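Local coordinates for protein carbonic anhydrase (Porphyridium purpureum, PDB 1DDZ) that probably catalyses the reversible hydration of carbon dioxide to hydrogencarbonate as a zinc-dependent beta-class carbonic anhydrase, at residues S11-K16 against A484-G489; D411-N416 against N431-I436; E462-V467 against M478-K483. All coordinates share one frame; numbering follows the deposited sequence.

Interaction 1: residues S11-K16 against A484-G489; sequences SDLEKK and ANDDIG
Leu13 lays its side chain over Ala484 and Asp486, at the place where the C-terminal tail of the chain meets the first turn of helix 12-25. CD2 of Leu13 packs on CB of Ala484 at 3.8 Å. CD1 of Leu13 rests on CG of Asp486 at 3.7 Å. The helix opens with a capping box. Ser11 N donates to Glu14 OE2, which is met from above the carboxylate plane. In return Glu14 N gives a weak bond to Ser11 OG. Ser11 OG lies between its own backbone N and carbonyl carbon (chi1 63°), and from there it also donates to Asp486 OD1 at 2.7 Å. That oxygen uses its anti lone pair, the one turned away from OD2. Asp486 OD2 forms a salt bridge with Arg407 of the second subunit, and Glu14 OE1 forms one with Arg410 of that subunit. These arginines probably offset the repulsion between the two nearby carboxylates. An alanine in place of Asp486 would probably leave Ser11 OG without this acceptor and Arg407 of the second subunit without this countercharge. The backbone joins the segments as well: Leu13 N donates to Asn485 O at 2.9 Å. On the tail, Asn485 OD1 accepts from Asp487 N in an Asx turn, and Asn485 ND2 donates to Asp487 OD2. The contact thus ties together segments near the two ends of the modelled chain, at the subunit interface. A water accepts from Asp12 N at 2.9 Å and lies 3.0 Å from Asp487 O.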
ATOM      1  N   SER A  11      24.895  -5.977  11.833  1.00 27.92           N
ATOM      2  CA  SER A  11      24.162  -6.460  12.994  1.00 24.03           C
ATOM      3  C   SER A  11      24.264  -7.972  12.954  1.00 20.24           C
ATOM      4  O   SER A  11      24.668  -8.546  11.936  1.00 19.70           O
ATOM      5  CB  SER A  11      22.681  -6.069  12.917  1.00 23.75           C
ATOM      6  OG  SER A  11      22.049  -6.669  11.797  1.00 23.56           O
ATOM      7  N   ASP A  12      23.846  -8.610  14.032  1.00 17.48           N
ATOM      8  CA  ASP A  12      23.849 -10.049  14.111  1.00 19.29           C
ATOM      9  C   ASP A  12      22.974 -10.663  13.038  1.00 20.89           C
ATOM     10  O   ASP A  12      23.325 -11.704  12.486  1.00 20.64           O
ATOM     11  CB  ASP A  12      23.370 -10.490  15.476  1.00 24.25           C
ATOM     12  CG  ASP A  12      24.326 -10.085  16.579  1.00 29.35           C
ATOM     13  OD1 ASP A  12      25.478  -9.686  16.268  1.00 31.22           O
ATOM     14  OD2 ASP A  12      23.924 -10.170  17.757  1.00 32.76           O
ATOM     15  N   LEU A  13      21.847 -10.017  12.722  1.00 17.09           N
ATOM     16  CA  LEU A  13      20.968 -10.534  11.676  1.00 16.92           C
ATOM     17  C   LEU A  13      21.747 -10.563  10.365  1.00 14.53           C
ATOM     18  O   LEU A  13      21.741 -11.561   9.655  1.00 15.39           O
ATOM     19  CB  LEU A  13      19.741  -9.652  11.493  1.00 14.89           C
ATOM     20  CG  LEU A  13      18.376 -10.327  11.355  1.00 13.63           C
ATOM     21  CD1 LEU A  13      17.496  -9.434  10.518  1.00 13.43           C
ATOM     22  CD2 LEU A  13      18.471 -11.688  10.747  1.00  7.29           C
ATOM     23  N   GLU A  14      22.397  -9.448  10.048  1.00 16.75           N
ATOM     24  CA  GLU A  14      23.202  -9.318   8.830  1.00 16.88           C
ATOM     25  C   GLU A  14      24.270 -10.408   8.727  1.00 18.66           C
ATOM     26  O   GLU A  14      24.419 -11.044   7.684  1.00 16.71           O
ATOM     27  CB  GLU A  14      23.840  -7.919   8.763  1.00 21.25           C
ATOM     28  CG  GLU A  14      23.029  -6.904   7.927  1.00 31.33           C
ATOM     29  CD  GLU A  14      23.057  -5.456   8.448  1.00 35.44           C
ATOM     30  OE1 GLU A  14      22.156  -4.682   8.036  1.00 38.16           O
ATOM     31  OE2 GLU A  14      23.956  -5.089   9.245  1.00 31.77           O
ATOM     32  N   LYS A  15      24.976 -10.663   9.826  1.00 16.13           N
ATOM     33  CA  LYS A  15      26.016 -11.683   9.837  1.00 16.91           C
ATOM     34  C   LYS A  15      25.381 -13.028   9.574  1.00 17.68           C
ATOM     35  O   LYS A  15      25.845 -13.799   8.732  1.00 18.78           O
ATOM     36  CB  LYS A  15      26.718 -11.714  11.189  1.00 20.05           C
ATOM     37  CG  LYS A  15      27.523 -10.467  11.488  1.00 22.92           C
ATOM     38  CD  LYS A  15      28.160 -10.613  12.841  1.00 27.32           C
ATOM     39  CE  LYS A  15      28.935  -9.370  13.239  1.00 32.13           C
ATOM     40  NZ  LYS A  15      29.371  -9.520  14.662  1.00 37.67           N
ATOM     41  N   LYS A  16      24.303 -13.305  10.296  1.00 15.85           N
ATOM     42  CA  LYS A  16      23.572 -14.540  10.130  1.00 13.39           C
ATOM     43  C   LYS A  16      23.206 -14.788   8.664  1.00 14.12           C
ATOM     44  O   LYS A  16      23.402 -15.889   8.145  1.00 15.45           O
ATOM     45  CB  LYS A  16      22.306 -14.514  10.971  1.00 15.24           C
ATOM     46  CG  LYS A  16      21.447 -15.748  10.810  1.00 12.22           C
ATOM     47  CD  LYS A  16      22.238 -16.964  11.242  1.00 18.49           C
ATOM     48  CE  LYS A  16      21.466 -18.253  11.036  1.00 18.55           C
ATOM     49  NZ  LYS A  16      22.073 -19.392  11.793  1.00 18.80           N
ATOM     50  N   ALA A 484      18.098 -13.424  16.036  1.00 21.40           N
ATOM     51  CA  ALA A 484      19.221 -12.633  15.585  1.00 19.82           C
ATOM     52  C   ALA A 484      18.845 -11.154  15.700  1.00 18.77           C
ATOM     53  O   ALA A 484      17.919 -10.664  15.043  1.00 18.27           O
ATOM     54  CB  ALA A 484      19.574 -12.998  14.142  1.00 16.26           C
ATOM     55  N   ASN A 485      19.555 -10.452  16.562  1.00 20.61           N
ATOM     56  CA  ASN A 485      19.308  -9.041  16.771  1.00 22.46           C
ATOM     57  C   ASN A 485      19.673  -8.273  15.526  1.00 20.39           C
ATOM     58  O   ASN A 485      20.700  -8.538  14.907  1.00 22.31           O
ATOM     59  CB  ASN A 485      20.142  -8.528  17.936  1.00 28.13           C
ATOM     60  CG  ASN A 485      19.861  -7.093  18.238  1.00 31.70           C
ATOM     61  OD1 ASN A 485      20.634  -6.210  17.873  1.00 34.61           O
ATOM     62  ND2 ASN A 485      18.711  -6.834  18.853  1.00 33.11           N
ATOM     63  N   ASP A 486      18.818  -7.348  15.128  1.00 19.98           N
ATOM     64  CA  ASP A 486      19.110  -6.576  13.953  1.00 23.41           C
ATOM     65  C   ASP A 486      19.508  -5.140  14.267  1.00 27.74           C
ATOM     66  O   ASP A 486      19.418  -4.276  13.410  1.00 29.14           O
ATOM     67  CB  ASP A 486      17.936  -6.609  12.986  1.00 24.37           C
ATOM     68  CG  ASP A 486      18.291  -6.026  11.627  1.00 27.04           C
ATOM     69  OD1 ASP A 486      19.454  -6.176  11.180  1.00 27.80           O
ATOM     70  OD2 ASP A 486      17.410  -5.401  11.007  1.00 29.07           O
ATOM     71  N   ASP A 487      20.033  -4.895  15.462  1.00 33.60           N
ATOM     72  CA  ASP A 487      20.437  -3.542  15.822  1.00 37.48           C
ATOM     73  C   ASP A 487      21.893  -3.226  15.453  1.00 39.47           C
ATOM     74  O   ASP A 487      22.786  -4.050  15.636  1.00 40.64           O
ATOM     75  CB  ASP A 487      20.166  -3.281  17.313  1.00 38.75           C
ATOM     76  CG  ASP A 487      18.670  -3.408  17.686  1.00 43.40           C
ATOM     77  OD1 ASP A 487      17.787  -3.126  16.842  1.00 41.58           O
ATOM     78  OD2 ASP A 487      18.368  -3.793  18.839  1.00 47.06           O
ATOM     79  N   ILE A 488      22.100  -2.083  14.809  1.00 42.04           N
ATOM     80  CA  ILE A 488      23.438  -1.640  14.437  1.00 46.81           C
ATOM     81  C   ILE A 488      23.893  -0.581  15.440  1.00 53.66           C
ATOM     82  O   ILE A 488      24.980  -0.691  16.022  1.00 56.83           O
ATOM     83  CB  ILE A 488      23.493  -1.050  12.998  1.00 42.50           C
ATOM     84  CG1 ILE A 488      22.510   0.118  12.838  1.00 37.82           C
ATOM     85  CG2 ILE A 488      23.234  -2.150  11.990  1.00 43.82           C
ATOM     86  CD1 ILE A 488      22.569   0.852  11.522  1.00 32.56           C
ATOM     87  N   GLY A 489      23.026   0.409  15.666  1.00 59.79           N
ATOM     88  CA  GLY A 489      23.300   1.504  16.579  1.00 64.75           C
ATOM     89  C   GLY A 489      22.512   2.752  16.188  1.00 67.19           C
ATOM     90  O   GLY A 489      21.729   3.249  17.031  1.00 67.55           O
TER
HETATM   91  O   HOH W   1      23.255  -6.897  16.306  1.00 28.62           O

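Interaction 2: residues D411-N416 against N431-I436; sequences DVRRHN and NRLIEI
Val412 and Ile436 run alongside in opposite senses where helix 407-414 packs on helix 426-447. Their branches CG1 of Val412 and CG2 of Ile436 meet at 3.7 Å. CG1 of Val412 stands anti to its backbone N (chi1 180°), and it also touches CD2 of Leu433 at 3.7 Å. The Leu433 side chain crosses that of Val412 at a slant, and the same CD2 lies 3.9 Å from Arg413 N. The Asn416 amide meets the end of Ile436 tip to tip. CG2 of Ile436 sits 3.5 Å from Asn416 OD1 and 3.7 Å from Asn416 ND2. The amide is also held within its own segment: Asn416 ND2 donates to Val412 O at 2.7 Å, nearly in the amide plane and on a lone pair of the carbonyl. This bond would hinder the amide from turning while the isoleucine packs against it. Arg413 NH2 bonds Val9 O of the second subunit. The Leu433 side chain is about 9 Å from that of the zinc ligand Cys387, so the packing lies near the metal site but not in it. Leu394 from a loop touches Leu433. Helix 12-25 borders the contact, with Leu24 on Ile436 and Glu21 on Asn416, and Leu420 of helix 417-420 touches Arg413.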
ATOM      1  N   ASP A 411      15.824  -6.445  -7.964  1.00 16.89           N
ATOM      2  CA  ASP A 411      16.829  -5.994  -6.995  1.00 16.65           C
ATOM      3  C   ASP A 411      17.637  -7.185  -6.498  1.00 13.46           C
ATOM      4  O   ASP A 411      18.840  -7.096  -6.263  1.00  9.64           O
ATOM      5  CB  ASP A 411      16.155  -5.335  -5.789  1.00 19.91           C
ATOM      6  CG  ASP A 411      15.578  -3.973  -6.101  1.00 21.94           C
ATOM      7  OD1 ASP A 411      15.746  -3.448  -7.223  1.00 24.36           O
ATOM      8  OD2 ASP A 411      14.944  -3.417  -5.197  1.00 28.09           O
ATOM      9  N   VAL A 412      16.946  -8.290  -6.282  1.00 14.22           N
ATOM     10  CA  VAL A 412      17.594  -9.510  -5.840  1.00 16.77           C
ATOM     11  C   VAL A 412      18.607  -9.974  -6.902  1.00 19.23           C
ATOM     12  O   VAL A 412      19.732 -10.340  -6.565  1.00 20.86           O
ATOM     13  CB  VAL A 412      16.556 -10.631  -5.582  1.00 15.68           C
ATOM     14  CG1 VAL A 412      17.249 -11.912  -5.130  1.00 13.09           C
ATOM     15  CG2 VAL A 412      15.545 -10.189  -4.541  1.00 10.78           C
ATOM     16  N   ARG A 413      18.212  -9.929  -8.175  1.00 17.87           N
ATOM     17  CA  ARG A 413      19.075 -10.349  -9.264  1.00 16.16           C
ATOM     18  C   ARG A 413      20.318  -9.483  -9.276  1.00 19.30           C
ATOM     19  O   ARG A 413      21.443  -9.991  -9.213  1.00 20.33           O
ATOM     20  CB  ARG A 413      18.357 -10.203 -10.602  1.00 14.03           C
ATOM     21  CG  ARG A 413      19.001 -11.029 -11.679  1.00 20.63           C
ATOM     22  CD  ARG A 413      18.501 -10.692 -13.059  1.00 19.55           C
ATOM     23  NE  ARG A 413      19.204  -9.515 -13.510  1.00 28.28           N
ATOM     24  CZ  ARG A 413      20.011  -9.480 -14.557  1.00 30.63           C
ATOM     25  NH1 ARG A 413      20.221 -10.567 -15.289  1.00 29.46           N
ATOM     26  NH2 ARG A 413      20.614  -8.343 -14.866  1.00 36.67           N
ATOM     27  N   ARG A 414      20.088  -8.172  -9.306  1.00 17.88           N
ATOM     28  CA  ARG A 414      21.141  -7.166  -9.341  1.00 15.66           C
ATOM     29  C   ARG A 414      22.127  -7.254  -8.220  1.00 14.84           C
ATOM     30  O   ARG A 414      23.293  -7.024  -8.427  1.00 16.97           O
ATOM     31  CB  ARG A 414      20.544  -5.771  -9.354  1.00 16.50           C
ATOM     32  CG  ARG A 414      21.558  -4.670  -9.187  1.00 21.59           C
ATOM     33  CD  ARG A 414      20.962  -3.291  -9.418  1.00 26.59           C
ATOM     34  NE  ARG A 414      19.803  -3.057  -8.569  1.00 31.08           N
ATOM     35  CZ  ARG A 414      19.705  -2.072  -7.684  1.00 37.71           C
ATOM     36  NH1 ARG A 414      20.709  -1.210  -7.510  1.00 34.45           N
ATOM     37  NH2 ARG A 414      18.579  -1.933  -6.991  1.00 38.91           N
ATOM     38  N   HIS A 415      21.671  -7.591  -7.023  1.00 10.64           N
ATOM     39  CA  HIS A 415      22.579  -7.661  -5.884  1.00 12.43           C
ATOM     40  C   HIS A 415      23.221  -9.021  -5.684  1.00 14.57           C
ATOM     41  O   HIS A 415      23.883  -9.233  -4.681  1.00 12.97           O
ATOM     42  CB  HIS A 415      21.853  -7.276  -4.572  1.00 14.97           C
ATOM     43  CG  HIS A 415      21.426  -5.837  -4.496  1.00 13.81           C
ATOM     44  ND1 HIS A 415      20.126  -5.458  -4.242  1.00 16.10           N
ATOM     45  CD2 HIS A 415      22.113  -4.691  -4.710  1.00 13.34           C
ATOM     46  CE1 HIS A 415      20.025  -4.146  -4.317  1.00 12.46           C
ATOM     47  NE2 HIS A 415      21.216  -3.656  -4.599  1.00 16.05           N
ATOM     48  N   ASN A 416      22.973  -9.952  -6.592  1.00 17.30           N
ATOM     49  CA  ASN A 416      23.513 -11.290  -6.439  1.00 13.89           C
ATOM     50  C   ASN A 416      24.117 -11.822  -7.714  1.00 13.13           C
ATOM     51  O   ASN A 416      24.083 -13.029  -7.958  1.00  8.49           O
ATOM     52  CB  ASN A 416      22.409 -12.234  -5.977  1.00 16.84           C
ATOM     53  CG  ASN A 416      21.997 -11.980  -4.552  1.00 18.70           C
ATOM     54  OD1 ASN A 416      22.490 -12.602  -3.638  1.00 19.17           O
ATOM     55  ND2 ASN A 416      21.076 -11.055  -4.357  1.00 20.02           N
ATOM     56  N   ASN A 431      15.986 -20.766 -11.240  1.00 10.58           N
ATOM     57  CA  ASN A 431      15.851 -21.508 -10.008  1.00  9.53           C
ATOM     58  C   ASN A 431      16.766 -21.029  -8.907  1.00 11.79           C
ATOM     59  O   ASN A 431      16.437 -21.189  -7.740  1.00 14.09           O
ATOM     60  CB  ASN A 431      16.076 -22.981 -10.257  1.00  7.87           C
ATOM     61  CG  ASN A 431      14.906 -23.619 -10.948  1.00 11.59           C
ATOM     62  OD1 ASN A 431      14.903 -24.804 -11.169  1.00 19.62           O
ATOM     63  ND2 ASN A 431      13.885 -22.839 -11.259  1.00  9.79           N
ATOM     64  N   ARG A 432      17.920 -20.466  -9.255  1.00 10.47           N
ATOM     65  CA  ARG A 432      18.839 -19.959  -8.234  1.00 11.12           C
ATOM     66  C   ARG A 432      18.292 -18.637  -7.712  1.00  9.91           C
ATOM     67  O   ARG A 432      18.315 -18.377  -6.502  1.00 10.03           O
ATOM     68  CB  ARG A 432      20.255 -19.754  -8.790  1.00  9.91           C
ATOM     69  CG  ARG A 432      21.255 -19.237  -7.748  1.00  7.00           C
ATOM     70  CD  ARG A 432      21.398 -20.209  -6.580  1.00 10.25           C
ATOM     71  NE  ARG A 432      22.739 -20.786  -6.540  1.00 15.21           N
ATOM     72  CZ  ARG A 432      23.079 -21.895  -5.891  1.00  9.94           C
ATOM     73  NH1 ARG A 432      22.180 -22.596  -5.222  1.00  7.00           N
ATOM     74  NH2 ARG A 432      24.350 -22.250  -5.848  1.00 11.71           N
ATOM     75  N   LEU A 433      17.814 -17.808  -8.632  1.00  9.87           N
ATOM     76  CA  LEU A 433      17.231 -16.507  -8.287  1.00 13.01           C
ATOM     77  C   LEU A 433      16.060 -16.728  -7.325  1.00 13.01           C
ATOM     78  O   LEU A 433      15.865 -15.979  -6.374  1.00 15.85           O
ATOM     79  CB  LEU A 433      16.704 -15.823  -9.548  1.00 13.02           C
ATOM     80  CG  LEU A 433      16.628 -14.296  -9.707  1.00 15.91           C
ATOM     81  CD1 LEU A 433      15.369 -13.986 -10.462  1.00  8.69           C
ATOM     82  CD2 LEU A 433      16.667 -13.551  -8.395  1.00 11.61           C
ATOM     83  N   ILE A 434      15.284 -17.764  -7.602  1.00 11.00           N
ATOM     84  CA  ILE A 434      14.124 -18.140  -6.801  1.00 11.57           C
ATOM     85  C   ILE A 434      14.572 -18.496  -5.384  1.00 11.39           C
ATOM     86  O   ILE A 434      13.912 -18.162  -4.408  1.00 14.10           O
ATOM     87  CB  ILE A 434      13.388 -19.345  -7.493  1.00  7.26           C
ATOM     88  CG1 ILE A 434      12.645 -18.858  -8.730  1.00  7.00           C
ATOM     89  CG2 ILE A 434      12.462 -20.075  -6.548  1.00  7.00           C
ATOM     90  CD1 ILE A 434      11.900 -19.962  -9.403  1.00  7.00           C
ATOM     91  N   GLU A 435      15.724 -19.151  -5.274  1.00 11.28           N
ATOM     92  CA  GLU A 435      16.263 -19.558  -3.983  1.00  9.60           C
ATOM     93  C   GLU A 435      16.738 -18.359  -3.176  1.00  8.52           C
ATOM     94  O   GLU A 435      16.501 -18.263  -1.965  1.00  9.66           O
ATOM     95  CB  GLU A 435      17.439 -20.522  -4.187  1.00 11.44           C
ATOM     96  CG  GLU A 435      17.047 -21.872  -4.732  1.00  9.44           C
ATOM     97  CD  GLU A 435      18.250 -22.711  -5.183  1.00  7.79           C
ATOM     98  OE1 GLU A 435      19.262 -22.127  -5.588  1.00  9.81           O
ATOM     99  OE2 GLU A 435      18.177 -23.954  -5.114  1.00  9.05           O
ATOM    100  N   ILE A 436      17.494 -17.499  -3.832  1.00  7.00           N
ATOM    101  CA  ILE A 436      18.019 -16.304  -3.199  1.00  9.98           C
ATOM    102  C   ILE A 436      16.859 -15.350  -2.836  1.00 12.22           C
ATOM    103  O   ILE A 436      16.924 -14.632  -1.826  1.00 12.55           O
ATOM    104  CB  ILE A 436      19.030 -15.639  -4.122  1.00  8.70           C
ATOM    105  CG1 ILE A 436      20.211 -16.595  -4.340  1.00 12.50           C
ATOM    106  CG2 ILE A 436      19.496 -14.323  -3.549  1.00 10.86           C
ATOM    107  CD1 ILE A 436      21.232 -16.064  -5.376  1.00 10.66           C
TER

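Interaction 3: residues E462-V467 against M478-K483; sequences EVQGVV and MGVVAK
The beta hairpin of strands 462-468 and 476-481 ends the mixed five-stranded sheet of the second carbonic anhydrase unit. Strand 476-481 is outermost within this chain, and 462-468 also pairs with 378-384. The short strand axes run antiparallel at 174°. Val463 and Val481 are a hydrogen-bonded pair: Val463 N donates to Val481 O at 2.9 Å, and Val481 N donates to Val463 O at 2.8 Å. Next comes the non-hydrogen-bonded pair Gln464 and Val480. Here CA of Val480 makes a CA-H...O contact to Val463 O. Further along, Gly465 N donates to Gly479 O at 2.8 Å, and Met478 N donates to Gly465 O. A side chain at Gly465 would come tight against CB of Met478. At Gly479 a CB would be pressed against the carbonyl O of Met478. The Val463 and Val481 side chains share one face, where Val463 meets Val445 and Cys446 of helix 426-447, and Val481 meets Phe17 and Leu20 of helix 12-25. Gln464, on the other face, touches helix 38-53. Val467 lies about 5 Å, side chain to side chain, from the zinc ligand His384. Met478 folds back on itself and brings CE within 3.6 Å of CG1 of Val467.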
ATOM      1  N   GLU A 462      10.615 -19.194  15.118  1.00 20.92           N
ATOM      2  CA  GLU A 462      11.591 -19.630  14.128  1.00 20.16           C
ATOM      3  C   GLU A 462      11.191 -19.183  12.726  1.00 16.25           C
ATOM      4  O   GLU A 462      10.043 -19.326  12.326  1.00 16.70           O
ATOM      5  CB  GLU A 462      11.682 -21.150  14.189  1.00 24.19           C
ATOM      6  CG  GLU A 462      12.468 -21.806  13.086  1.00 30.32           C
ATOM      7  CD  GLU A 462      12.505 -23.313  13.228  1.00 33.42           C
ATOM      8  OE1 GLU A 462      11.587 -23.982  12.706  1.00 35.20           O
ATOM      9  OE2 GLU A 462      13.448 -23.829  13.871  1.00 37.97           O
ATOM     10  N   VAL A 463      12.107 -18.559  12.009  1.00 18.20           N
ATOM     11  CA  VAL A 463      11.825 -18.134  10.638  1.00 16.19           C
ATOM     12  C   VAL A 463      12.549 -19.124   9.730  1.00 16.22           C
ATOM     13  O   VAL A 463      13.777 -19.188   9.725  1.00 19.87           O
ATOM     14  CB  VAL A 463      12.328 -16.708  10.354  1.00 17.44           C
ATOM     15  CG1 VAL A 463      12.006 -16.323   8.915  1.00 10.28           C
ATOM     16  CG2 VAL A 463      11.700 -15.708  11.342  1.00 13.16           C
ATOM     17  N   GLN A 464      11.783 -19.907   8.987  1.00 15.47           N
ATOM     18  CA  GLN A 464      12.304 -20.933   8.086  1.00 12.26           C
ATOM     19  C   GLN A 464      12.131 -20.570   6.604  1.00 16.12           C
ATOM     20  O   GLN A 464      11.111 -19.998   6.195  1.00 17.55           O
ATOM     21  CB  GLN A 464      11.594 -22.258   8.408  1.00 12.48           C
ATOM     22  CG  GLN A 464      11.795 -23.392   7.426  1.00 17.49           C
ATOM     23  CD  GLN A 464      13.138 -24.096   7.576  1.00 18.22           C
ATOM     24  OE1 GLN A 464      14.018 -23.983   6.714  1.00 15.16           O
ATOM     25  NE2 GLN A 464      13.287 -24.843   8.644  1.00 11.48           N
ATOM     26  N   GLY A 465      13.156 -20.870   5.816  1.00 13.94           N
ATOM     27  CA  GLY A 465      13.148 -20.615   4.382  1.00 14.57           C
ATOM     28  C   GLY A 465      13.080 -21.991   3.732  1.00 16.47           C
ATOM     29  O   GLY A 465      13.794 -22.918   4.149  1.00 17.65           O
ATOM     30  N   VAL A 466      12.287 -22.123   2.677  1.00 14.95           N
ATOM     31  CA  VAL A 466      12.068 -23.428   2.062  1.00 12.36           C
ATOM     32  C   VAL A 466      11.784 -23.246   0.562  1.00 14.37           C
ATOM     33  O   VAL A 466      11.415 -22.153   0.141  1.00 11.07           O
ATOM     34  CB  VAL A 466      10.859 -24.099   2.849  1.00 14.83           C
ATOM     35  CG1 VAL A 466       9.601 -24.185   2.027  1.00 12.54           C
ATOM     36  CG2 VAL A 466      11.250 -25.413   3.473  1.00 13.07           C
ATOM     37  N   VAL A 467      12.079 -24.256  -0.259  1.00 14.10           N
ATOM     38  CA  VAL A 467      11.805 -24.185  -1.708  1.00 11.45           C
ATOM     39  C   VAL A 467      11.556 -25.606  -2.200  1.00 15.22           C
ATOM     40  O   VAL A 467      11.981 -26.556  -1.562  1.00 15.32           O
ATOM     41  CB  VAL A 467      12.985 -23.577  -2.521  1.00 17.40           C
ATOM     42  CG1 VAL A 467      14.138 -24.591  -2.658  1.00 16.85           C
ATOM     43  CG2 VAL A 467      12.518 -23.166  -3.917  1.00 15.11           C
ATOM     44  N   MET A 478      16.360 -23.564   2.828  1.00 14.23           N
ATOM     45  CA  MET A 478      17.015 -22.354   2.367  1.00 13.07           C
ATOM     46  C   MET A 478      17.635 -21.654   3.565  1.00 15.28           C
ATOM     47  O   MET A 478      18.302 -20.629   3.432  1.00 18.39           O
ATOM     48  CB  MET A 478      16.036 -21.420   1.650  1.00 14.48           C
ATOM     49  CG  MET A 478      15.508 -21.936   0.309  1.00 13.30           C
ATOM     50  SD  MET A 478      16.762 -22.050  -0.978  1.00 18.04           S
ATOM     51  CE  MET A 478      17.170 -23.789  -0.847  1.00 16.21           C
ATOM     52  N   GLY A 479      17.377 -22.193   4.745  1.00 13.72           N
ATOM     53  CA  GLY A 479      17.926 -21.617   5.950  1.00 16.91           C
ATOM     54  C   GLY A 479      16.860 -21.474   7.022  1.00 20.51           C
ATOM     55  O   GLY A 479      15.664 -21.544   6.737  1.00 20.37           O
ATOM     56  N   VAL A 480      17.292 -21.320   8.266  1.00 19.37           N
ATOM     57  CA  VAL A 480      16.379 -21.142   9.376  1.00 19.40           C
ATOM     58  C   VAL A 480      17.077 -20.186  10.335  1.00 20.52           C
ATOM     59  O   VAL A 480      18.307 -20.151  10.366  1.00 24.09           O
ATOM     60  CB  VAL A 480      16.078 -22.473  10.052  1.00 18.85           C
ATOM     61  CG1 VAL A 480      17.291 -22.986  10.771  1.00 20.41           C
ATOM     62  CG2 VAL A 480      14.901 -22.322  10.996  1.00 22.15           C
ATOM     63  N   VAL A 481      16.315 -19.319  10.999  1.00 20.56           N
ATOM     64  CA  VAL A 481      16.877 -18.364  11.955  1.00 15.25           C
ATOM     65  C   VAL A 481      15.998 -18.428  13.183  1.00 20.18           C
ATOM     66  O   VAL A 481      14.779 -18.235  13.103  1.00 22.26           O
ATOM     67  CB  VAL A 481      16.836 -16.911  11.445  1.00 14.01           C
ATOM     68  CG1 VAL A 481      17.471 -15.985  12.473  1.00 17.62           C
ATOM     69  CG2 VAL A 481      17.530 -16.760  10.132  1.00 12.46           C
ATOM     70  N   ALA A 482      16.601 -18.729  14.322  1.00 24.82           N
ATOM     71  CA  ALA A 482      15.858 -18.815  15.574  1.00 24.32           C
ATOM     72  C   ALA A 482      15.867 -17.507  16.341  1.00 24.76           C
ATOM     73  O   ALA A 482      15.026 -17.290  17.192  1.00 29.41           O
ATOM     74  CB  ALA A 482      16.414 -19.922  16.442  1.00 27.45           C
ATOM     75  N   LYS A 483      16.875 -16.682  16.119  1.00 23.98           N
ATOM     76  CA  LYS A 483      16.947 -15.397  16.795  1.00 25.37           C
ATOM     77  C   LYS A 483      18.216 -14.703  16.355  1.00 24.96           C
ATOM     78  O   LYS A 483      19.273 -15.314  16.317  1.00 25.93           O
ATOM     79  CB  LYS A 483      16.970 -15.578  18.309  1.00 30.43           C
ATOM     80  CG  LYS A 483      16.662 -14.313  19.086  1.00 37.89           C
ATOM     81  CD  LYS A 483      16.800 -14.554  20.581  1.00 42.95           C
ATOM     82  CE  LYS A 483      16.244 -13.387  21.380  1.00 48.26           C
ATOM     83  NZ  LYS A 483      16.532 -13.517  22.842  1.00 52.42           N
TER

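In the fold
Along the chain, interaction 2 closes before interaction 3 opens, and both are nested inside the long loop closed by interaction 1. The centres of interactions 1 and 2 lie about 22 Å apart. Interaction 3 has its centre about 16 Å from that of interaction 1 and about 17 Å from that of interaction 2. Interaction 3 touches both others: Lys16 of helix 12-25 packs on Val480 and Val481, while from helix 426-447 Glu435 packs on Met478 and Ile434 on Val467. Interactions 1 and 2 do not touch, but both meet the second subunit. Together they bring the N-terminal helix and the C-terminal tail against the second zinc-binding unit, joining the edge of its sheet to the dimer interface.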